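XisI protein-like (Anabaena variabilis, PDB 2NLV) is of unknown function but, as a XisI-like protein, may take part with XisF- and XisH-type proteins in site-specific recombination of nitrogen-fixation genes in cyanobacteria. Local coordinates at residues L5-Y8 with Q9-K13. Residues are numbered along the deposited sequence; the frame is centred on the assembly and turned at random. Where two conformers were deposited one is given.
Sequences LVKY and QELVK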
loop_
_atom_site.group_PDB
_atom_site.type_symbol
_atom_site.label_atom_id
_atom_site.label_comp_id
_atom_site.label_asym_id
_atom_site.label_seq_id
_atom_site.Cartn_x
_atom_site.Cartn_y
_atom_site.Cartn_z
ATOM N N LEU A 5 15.580 0.991 14.704
ATOM C CA LEU A 5 14.333 1.218 13.966
ATOM C C LEU A 5 14.530 2.339 12.973
ATOM O O LEU A 5 14.172 2.163 11.789
ATOM C CB LEU A 5 13.187 1.518 14.922
ATOM C CG LEU A 5 11.863 1.925 14.226
ATOM C CD1 LEU A 5 11.340 0.824 13.281
ATOM C CD2 LEU A 5 10.836 2.303 15.278
ATOM N N VAL A 6 15.069 3.474 13.410
ATOM C CA VAL A 6 15.215 4.594 12.492
ATOM C C VAL A 6 16.202 4.278 11.390
ATOM O O VAL A 6 16.008 4.637 10.229
ATOM C CB VAL A 6 15.586 5.853 13.282
ATOM C CG1 VAL A 6 16.050 6.995 12.361
ATOM C CG2 VAL A 6 14.424 6.225 14.174
ATOM N N LYS A 7 17.261 3.562 11.716
ATOM C CA LYS A 7 18.175 3.103 10.670
ATOM C C LYS A 7 17.457 2.351 9.583
ATOM O O LYS A 7 17.641 2.586 8.373
ATOM C CB LYS A 7 19.312 2.238 11.265
ATOM C CG LYS A 7 20.250 1.658 10.233
ATOM C CD LYS A 7 21.174 0.622 10.881
ATOM C CE LYS A 7 22.225 1.242 11.761
ATOM N NZ LYS A 7 23.186 0.170 12.324
ATOM N N TYR A 8 16.662 1.359 9.990
ATOM C CA TYR A 8 15.935 0.543 9.044
ATOM C C TYR A 8 14.896 1.342 8.284
ATOM O O TYR A 8 14.681 1.132 7.091
ATOM C CB TYR A 8 15.284 -0.672 9.688
ATOM C CG TYR A 8 16.235 -1.700 10.266
ATOM C CD1 TYR A 8 17.608 -1.584 10.148
ATOM C CD2 TYR A 8 15.738 -2.807 10.941
ATOM C CE1 TYR A 8 18.440 -2.566 10.679
ATOM C CE2 TYR A 8 16.607 -3.744 11.478
ATOM C CZ TYR A 8 17.951 -3.591 11.337
ATOM O OH TYR A 8 18.788 -4.516 11.930
ATOM N N GLN A 9 14.164 2.227 8.954
ATOM C CA GLN A 9 13.209 3.108 8.251
ATOM C C GLN A 9 13.921 3.861 7.127
ATOM O O GLN A 9 13.405 3.962 5.999
ATOM C CB GLN A 9 12.536 4.096 9.225
ATOM C CG GLN A 9 11.635 3.448 10.224
ATOM C CD GLN A 9 11.158 4.381 11.287
ATOM O OE1 GLN A 9 11.814 5.363 11.611
ATOM N NE2 GLN A 9 10.002 4.053 11.879
ATOM N N GLU A 10 15.029 4.487 7.455
ATOM C CA GLU A 10 15.747 5.275 6.442
ATOM C C GLU A 10 16.220 4.442 5.277
ATOM O O GLU A 10 16.084 4.844 4.083
ATOM C CB GLU A 10 16.947 5.953 7.094
ATOM C CG GLU A 10 16.543 7.118 7.941
ATOM C CD GLU A 10 15.984 8.259 7.101
ATOM O OE1 GLU A 10 16.593 8.577 6.062
ATOM O OE2 GLU A 10 14.951 8.812 7.481
ATOM N N LEU A 11 16.789 3.285 5.569
ATOM C CA LEU A 11 17.252 2.424 4.512
ATOM C C LEU A 11 16.121 1.971 3.620
ATOM O O LEU A 11 16.249 1.946 2.396
ATOM C CB LEU A 11 18.012 1.225 5.076
ATOM C CG LEU A 11 19.349 1.497 5.724
ATOM C CD1 LEU A 11 19.951 0.238 6.367
ATOM C CD2 LEU A 11 20.320 2.100 4.680
ATOM N N VAL A 12 14.987 1.599 4.184
ATOM C CA VAL A 12 13.864 1.162 3.386
ATOM C C VAL A 12 13.351 2.299 2.528
ATOM O O VAL A 12 13.095 2.111 1.338
ATOM C CB VAL A 12 12.715 0.605 4.302
ATOM C CG1 VAL A 12 11.378 0.587 3.607
ATOM C CG2 VAL A 12 13.127 -0.766 4.898
ATOM N N LYS A 13 13.233 3.465 3.118
ATOM C CA LYS A 13 12.775 4.612 2.292
ATOM C C LYS A 13 13.757 4.977 1.192
ATOM O O LYS A 13 13.315 5.258 0.052
ATOM C CB LYS A 13 12.475 5.828 3.158
ATOM C CG LYS A 13 11.343 5.673 4.144
ATOM C CD LYS A 13 11.306 6.893 5.072
ATOM C CE LYS A 13 10.349 6.735 6.168
ATOM N NZ LYS A 13 10.561 7.913 7.068
#
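Four successive i to i+4 backbone hydrogen bonds join 5-8 to 9-13, from Gln9 N to Leu5 O (2.8 Å) through to Val12 N to Tyr8 O (3.0 Å). They are nearly straight, as expected for a regular alpha helix. These residues lie in helix 2-21, which packs on the mixed beta sheet. Gln9 carries most of the side-chain contact. Its CG is anti to the carbonyl carbon (chi1 -67°), and the extended chain runs back along the preceding turn. Gln9 CG passes 3.2 Å from Leu5 O. The two ends of the amide meet different residues: Gln9 NE2 is 3.7 Å from Leu5 CG, and Gln9 OE1 is 3.8 Å from Val6 CG2. Gln9 NE2 also donates a hydrogen bond to Asn40 OD1. With an alanine in place of Gln9, Asn40 OD1 would probably lose this partner and Leu5 the cover over one side. Tyr8 and Val12 are buried, and both touch Ile69 of strand 68-74. The Tyr8 hydroxyl is hydrogen-bonded to Asp93. Lys7 and Leu11 lie on another side of the helix. Their side chains run alongside each other in the same direction, with Lys7 CG 4.1 Å from Leu11 CD1.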